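Local coordinates for pumilio homology domain family member 4 (PDB 3BWT), which binds messenger RNA through the Pumilio repeats of its single-stranded-RNA-binding domain and takes part in regulating gene expression, at residues 43-46 against 47-50; 64-67 against 68-72. One frame throughout, in Å; residues are numbered along the deposited sequence.

Contact 1: residues 43-46 against 47-50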
ATOM      1  N   ILE A  43      -0.926 -34.963   9.397  1.00 20.31           N
ATOM      2  CA  ILE A  43      -0.120 -34.103   8.556  1.00 20.16           C
ATOM      3  C   ILE A  43       0.745 -33.169   9.399  1.00 19.76           C
ATOM      4  O   ILE A  43       1.899 -32.913   9.065  1.00 19.20           O
ATOM      5  CB  ILE A  43      -0.996 -33.354   7.545  1.00 20.68           C
ATOM      6  CG1 ILE A  43      -1.515 -34.347   6.500  1.00 18.57           C
ATOM      7  CG2 ILE A  43      -0.212 -32.226   6.873  1.00 19.34           C
ATOM      8  CD1 ILE A  43      -2.693 -33.851   5.714  1.00 19.19           C
ATOM      9  N   PHE A  44       0.198 -32.687  10.507  1.00 19.89           N
ATOM     10  CA  PHE A  44       0.973 -31.879  11.439  1.00 20.45           C
ATOM     11  C   PHE A  44       2.170 -32.663  11.969  1.00 20.14           C
ATOM     12  O   PHE A  44       3.296 -32.165  11.981  1.00 22.70           O
ATOM     13  CB  PHE A  44       0.091 -31.397  12.601  1.00 20.06           C
ATOM     14  CG  PHE A  44       0.864 -30.824  13.766  1.00 21.47           C
ATOM     15  CD1 PHE A  44       1.252 -29.489  13.777  1.00 20.48           C
ATOM     16  CD2 PHE A  44       1.188 -31.618  14.861  1.00 19.65           C
ATOM     17  CE1 PHE A  44       1.952 -28.961  14.857  1.00 20.05           C
ATOM     18  CE2 PHE A  44       1.888 -31.092  15.938  1.00 17.87           C
ATOM     19  CZ  PHE A  44       2.269 -29.768  15.935  1.00 17.51           C
ATOM     20  N   GLU A  45       1.938 -33.891  12.404  1.00 18.93           N
ATOM     21  CA  GLU A  45       3.024 -34.676  12.978  1.00 19.99           C
ATOM     22  C   GLU A  45       4.145 -34.977  11.982  1.00 19.43           C
ATOM     23  O   GLU A  45       5.315 -34.999  12.353  1.00 19.18           O
ATOM     24  CB  GLU A  45       2.503 -35.969  13.609  1.00 17.08           C
ATOM     25  CG  GLU A  45       1.606 -35.742  14.787  1.00 18.32           C
ATOM     26  CD  GLU A  45       2.289 -35.020  15.946  1.00 21.31           C
ATOM     27  OE1 GLU A  45       3.532 -34.887  15.930  1.00 17.98           O
ATOM     28  OE2 GLU A  45       1.566 -34.593  16.883  1.00 20.71           O
ATOM     29  N   GLU A  46       3.792 -35.207  10.722  1.00 19.85           N
ATOM     30  CA  GLU A  46       4.795 -35.579   9.725  1.00 19.96           C
ATOM     31  C   GLU A  46       5.433 -34.411   8.969  1.00 19.29           C
ATOM     32  O   GLU A  46       6.407 -34.615   8.248  1.00 22.04           O
ATOM     33  CB  GLU A  46       4.239 -36.615   8.744  1.00 20.62           C
ATOM     34  CG  GLU A  46       3.975 -37.956   9.396  1.00 24.14           C
ATOM     35  CD  GLU A  46       3.848 -39.072   8.403  1.00 24.32           C
ATOM     36  OE1 GLU A  46       4.770 -39.226   7.579  1.00 26.91           O
ATOM     37  OE2 GLU A  46       2.832 -39.800   8.448  1.00 29.95           O
ATOM     38  N   THR A  47       4.904 -33.199   9.131  1.00 18.07           N
ATOM     39  CA  THR A  47       5.474 -32.042   8.444  1.00 18.10           C
ATOM     40  C   THR A  47       5.973 -30.935   9.376  1.00 18.74           C
ATOM     41  O   THR A  47       6.616 -30.001   8.926  1.00 18.64           O
ATOM     42  CB  THR A  47       4.496 -31.413   7.434  1.00 17.13           C
ATOM     43  OG1 THR A  47       3.556 -30.597   8.133  1.00 17.68           O
ATOM     44  CG2 THR A  47       3.760 -32.471   6.641  1.00 17.57           C
ATOM     45  N   LYS A  48       5.690 -31.031  10.668  1.00 18.86           N
ATOM     46  CA  LYS A  48       6.093 -29.972  11.585  1.00 18.98           C
ATOM     47  C   LYS A  48       7.598 -29.657  11.549  1.00 21.05           C
ATOM     48  O   LYS A  48       8.011 -28.500  11.648  1.00 23.24           O
ATOM     49  CB  LYS A  48       5.636 -30.279  13.011  1.00 19.39           C
ATOM     50  CG  LYS A  48       6.275 -31.498  13.631  1.00 22.37           C
ATOM     51  CD  LYS A  48       5.605 -31.856  14.953  1.00 23.58           C
ATOM     52  CE  LYS A  48       6.245 -33.088  15.584  1.00 20.90           C
ATOM     53  NZ  LYS A  48       5.680 -33.316  16.936  1.00 25.56           N
ATOM     54  N   ASP A  49       8.423 -30.677  11.397  1.00 21.38           N
ATOM     55  CA  ASP A  49       9.855 -30.455  11.443  1.00 22.22           C
ATOM     56  C   ASP A  49      10.369 -29.756  10.194  1.00 25.67           C
ATOM     57  O   ASP A  49      11.495 -29.256  10.157  1.00 23.55           O
ATOM     58  CB  ASP A  49      10.570 -31.778  11.646  1.00 26.76           C
ATOM     59  CG  ASP A  49      10.487 -32.253  13.070  1.00 36.93           C
ATOM     60  OD1 ASP A  49      10.753 -31.431  13.977  1.00 39.12           O
ATOM     61  OD2 ASP A  49      10.157 -33.440  13.281  1.00 51.12           O
ATOM     62  N   TYR A  50       9.528 -29.713   9.175  1.00 23.48           N
ATOM     63  CA  TYR A  50       9.936 -29.190   7.891  1.00 21.96           C
ATOM     64  C   TYR A  50       9.089 -27.996   7.460  1.00 22.20           C
ATOM     65  O   TYR A  50       9.021 -27.678   6.280  1.00 21.45           O
ATOM     66  CB  TYR A  50       9.858 -30.313   6.861  1.00 23.82           C
ATOM     67  CG  TYR A  50      10.556 -31.560   7.334  1.00 27.18           C
ATOM     68  CD1 TYR A  50      11.939 -31.665   7.274  1.00 26.05           C
ATOM     69  CD2 TYR A  50       9.839 -32.622   7.868  1.00 32.46           C
ATOM     70  CE1 TYR A  50      12.589 -32.800   7.724  1.00 39.06           C
ATOM     71  CE2 TYR A  50      10.484 -33.771   8.320  1.00 31.57           C
ATOM     72  CZ  TYR A  50      11.859 -33.854   8.246  1.00 38.43           C
ATOM     73  OH  TYR A  50      12.511 -34.987   8.687  1.00 34.62           O
TER
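Lys48, just past helix 37-47, reaches back along its last turn to Glu45, and the two side chains run side by side in the same direction until their charged ends meet. NZ of Lys48 lies 2.8 Å from OE1 of Glu45, a salt bridge and hydrogen bond that uses the syn lone pair of that carboxylate oxygen. Lysine suits the place because its chain is long and straight beyond CG; with CG set between its own backbone N and carbonyl carbon (chi1 65°), the methylenes are led back over the preceding turn. On the way they slant across Phe44. CB of Lys48 sits over one face of the ring, and CD comes within 3.9 Å of CE2 of Phe44, so an aliphatic stem covers an aromatic surface while its ammonium group stays with the acid. Phe44 also packs on Val78 and Leu79 of helix 73-83.

On another side of the turn Ile43 and Thr47 lie alongside each other, pointing the same way, their CG2 methyls 4.0 Å apart. Threonine serves two needs here: the methyl extends the apolar surface, whereas OG1 donates to O of Ile43 at 3.0 Å, approaching from above the carbonyl plane and thereby satisfying a hydroxyl in a buried setting. The same carbonyl takes only a weak bond from N of Thr47, and O of Phe44 receives the firmer bond from N of Lys48. Glu46 turns elsewhere, its carboxylate accepting the backbone N-H groups of Gly13 and Ile15. Tyr50 follows at the N-cap position of helix 51-55. The arrangement is a helix C-terminal turn leading into the next helix, where one Pumilio repeat passes to another in the all-helical PUM-HD.

Contact 2: residues 64-67 against 68-72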
ATOM      1  N   ILE A  64       0.720 -25.928   3.784  1.00 19.37           N
ATOM      2  CA  ILE A  64       0.856 -25.333   5.109  1.00 19.57           C
ATOM      3  C   ILE A  64      -0.233 -24.288   5.370  1.00 19.18           C
ATOM      4  O   ILE A  64      -0.748 -24.185   6.478  1.00 18.92           O
ATOM      5  CB  ILE A  64       2.259 -24.722   5.325  1.00 22.96           C
ATOM      6  CG1 ILE A  64       3.341 -25.776   5.063  1.00 21.30           C
ATOM      7  CG2 ILE A  64       2.394 -24.160   6.741  1.00 17.76           C
ATOM      8  CD1 ILE A  64       3.300 -26.941   6.033  1.00 18.33           C
ATOM      9  N   GLN A  65      -0.588 -23.520   4.343  1.00 20.93           N
ATOM     10  CA  GLN A  65      -1.681 -22.557   4.444  1.00 18.52           C
ATOM     11  C   GLN A  65      -2.970 -23.264   4.815  1.00 20.53           C
ATOM     12  O   GLN A  65      -3.731 -22.791   5.659  1.00 20.16           O
ATOM     13  CB  GLN A  65      -1.890 -21.834   3.119  1.00 17.55           C
ATOM     14  CG  GLN A  65      -0.808 -20.841   2.781  1.00 19.74           C
ATOM     15  CD  GLN A  65      -1.204 -19.930   1.656  1.00 19.17           C
ATOM     16  OE1 GLN A  65      -2.164 -19.172   1.766  1.00 25.91           O
ATOM     17  NE2 GLN A  65      -0.463 -19.988   0.561  1.00 22.90           N
ATOM     18  N   LYS A  66      -3.215 -24.395   4.163  1.00 18.90           N
ATOM     19  CA  LYS A  66      -4.413 -25.164   4.413  1.00 19.63           C
ATOM     20  C   LYS A  66      -4.309 -25.776   5.809  1.00 22.06           C
ATOM     21  O   LYS A  66      -5.265 -25.750   6.587  1.00 25.24           O
ATOM     22  CB  LYS A  66      -4.575 -26.236   3.340  1.00 19.83           C
ATOM     23  CG  LYS A  66      -5.881 -27.011   3.406  1.00 30.92           C
ATOM     24  CD  LYS A  66      -7.093 -26.096   3.298  1.00 38.49           C
ATOM     25  CE  LYS A  66      -8.379 -26.842   3.645  1.00 28.15           C
ATOM     26  NZ  LYS A  66      -9.408 -25.929   4.216  1.00 37.03           N
ATOM     27  N   LEU A  67      -3.128 -26.295   6.122  1.00 23.16           N
ATOM     28  CA  LEU A  67      -2.852 -26.901   7.422  1.00 21.35           C
ATOM     29  C   LEU A  67      -3.092 -25.914   8.544  1.00 20.38           C
ATOM     30  O   LEU A  67      -3.685 -26.255   9.560  1.00 20.45           O
ATOM     31  CB  LEU A  67      -1.408 -27.405   7.487  1.00 19.52           C
ATOM     32  CG  LEU A  67      -1.079 -28.264   8.705  1.00 19.31           C
ATOM     33  CD1 LEU A  67      -1.846 -29.566   8.659  1.00 18.86           C
ATOM     34  CD2 LEU A  67       0.403 -28.529   8.798  1.00 18.73           C
ATOM     35  N   LEU A  68      -2.628 -24.684   8.351  1.00 21.05           N
ATOM     36  CA  LEU A  68      -2.807 -23.639   9.353  1.00 20.85           C
ATOM     37  C   LEU A  68      -4.286 -23.380   9.704  1.00 23.77           C
ATOM     38  O   LEU A  68      -4.626 -23.161  10.866  1.00 29.75           O
ATOM     39  CB  LEU A  68      -2.104 -22.351   8.919  1.00 18.26           C
ATOM     40  CG  LEU A  68      -0.572 -22.386   8.983  1.00 18.29           C
ATOM     41  CD1 LEU A  68       0.057 -21.351   8.046  1.00 18.11           C
ATOM     42  CD2 LEU A  68      -0.080 -22.198  10.402  1.00 17.11           C
ATOM     43  N   GLU A  69      -5.167 -23.411   8.712  1.00 23.00           N
ATOM     44  CA  GLU A  69      -6.582 -23.191   8.986  1.00 28.91           C
ATOM     45  C   GLU A  69      -7.161 -24.320   9.824  1.00 26.78           C
ATOM     46  O   GLU A  69      -7.976 -24.089  10.708  1.00 36.31           O
ATOM     47  CB  GLU A  69      -7.385 -23.080   7.690  1.00 27.22           C
ATOM     48  CG  GLU A  69      -7.170 -21.796   6.914  1.00 25.55           C
ATOM     49  CD  GLU A  69      -7.632 -21.914   5.468  1.00 42.76           C
ATOM     50  OE1 GLU A  69      -8.612 -22.651   5.204  1.00 51.95           O
ATOM     51  OE2 GLU A  69      -7.008 -21.281   4.593  1.00 48.51           O
ATOM     52  N   GLU A  70      -6.719 -25.540   9.547  1.00 28.32           N
ATOM     53  CA  GLU A  70      -7.438 -26.728   9.996  1.00 32.54           C
ATOM     54  C   GLU A  70      -6.897 -27.320  11.295  1.00 32.58           C
ATOM     55  O   GLU A  70      -7.552 -28.148  11.935  1.00 28.28           O
ATOM     56  CB  GLU A  70      -7.433 -27.782   8.887  1.00 28.71           C
ATOM     57  CG  GLU A  70      -8.738 -28.542   8.787  1.00 44.22           C
ATOM     58  CD  GLU A  70      -9.907 -27.635   8.464  1.00 38.79           C
ATOM     59  OE1 GLU A  70      -9.785 -26.807   7.528  1.00 34.34           O
ATOM     60  OE2 GLU A  70     -10.952 -27.756   9.143  1.00 56.77           O
ATOM     61  N   VAL A  71      -5.706 -26.867  11.672  1.00 33.42           N
ATOM     62  CA  VAL A  71      -4.946 -27.384  12.806  1.00 25.97           C
ATOM     63  C   VAL A  71      -5.476 -26.751  14.108  1.00 28.22           C
ATOM     64  O   VAL A  71      -6.155 -25.717  14.048  1.00 28.41           O
ATOM     65  CB  VAL A  71      -3.439 -27.078  12.562  1.00 22.66           C
ATOM     66  CG1 VAL A  71      -2.979 -25.822  13.302  1.00 18.86           C
ATOM     67  CG2 VAL A  71      -2.595 -28.266  12.895  1.00 21.28           C
ATOM     68  N   THR A  72      -5.209 -27.351  15.275  1.00 22.30           N
ATOM     69  CA  THR A  72      -5.717 -26.752  16.528  1.00 22.51           C
ATOM     70  C   THR A  72      -4.848 -25.593  16.952  1.00 21.51           C
ATOM     71  O   THR A  72      -3.814 -25.334  16.353  1.00 21.56           O
ATOM     72  CB  THR A  72      -5.811 -27.728  17.739  1.00 19.46           C
ATOM     73  OG1 THR A  72      -4.494 -28.089  18.175  1.00 29.19           O
ATOM     74  CG2 THR A  72      -6.614 -28.965  17.404  1.00 16.23           C
TER
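Ile64 and Leu68, one turn apart on helix 60-70, form the compact side of this contact. Their branches slant past each other with CG2 of Ile64 3.9 Å from CD1 of Leu68, and the backbone beneath carries a sound hydrogen bond, N of Leu68 to O of Ile64 at 2.7 Å, with an N-H...O angle of 156°. Leu68 has CG beside its own backbone N (chi1 -72°), which lays the isobutyl group back over that carbonyl. Branched and apolar residues suit this buried face, which is completed by Leu79 and Leu103 against Leu68. Leu67 belongs to it as well, packing on Leu32 and Leu79, but its meeting with Val71 is slacker, CG to CG2 being 4.5 Å.

Toward the end of the helix the backbone grip weakens. N of Glu70 is shared between O of Lys66 and O of Leu67, both weakly, and the bond from N of Val71 to O of Leu67 is also weak; Val71 is where the chain leaves helical geometry.

The polar side is built from longer, more widely spaced groups. Lys66, bent at its second torsion (chi2 58°), brings NZ to 3.5 Å from OE1 of Glu69 and 3.4 Å from OE1 of Glu70. It crosses Glu69 at about a right angle but runs alongside Glu70. Both are salt bridges, though the hydrogen bond to Glu70 is weak; the strongest partner of the same ammonium group is Asp33, in a salt bridge from outside the two segments. Glutamate's length lets it meet lysine from three or four residues ahead. With three carboxylates around it, NZ is probably stabilised in its charged form, and the lysine in turn likely eases the repulsion between the neighbouring acids.

How the contacts relate
Contact 1 closes helix 37-47 and contact 2 the following long helix, 60-70, in series along the chain and with centres about 11 Å apart. They touch directly by packing, mostly between apolar groups: CG2 of Ile43 lies 3.6 Å from CD1 of Leu67, CD2 of Leu67 is 3.8 Å from OG1 of Thr47, and CD1 of Phe44 is 4.1 Å from CG2 of Val71. Leu67 thus packs against both Ile43 and Thr47. Both contacts turn apolar groups to helix 73-83, Phe44 and Leu68 each meeting Leu79, whereas their salt bridges are separate. Together they pack helix 37-47 against helix 60-70 in the Pumilio array that forms the RNA-binding domain.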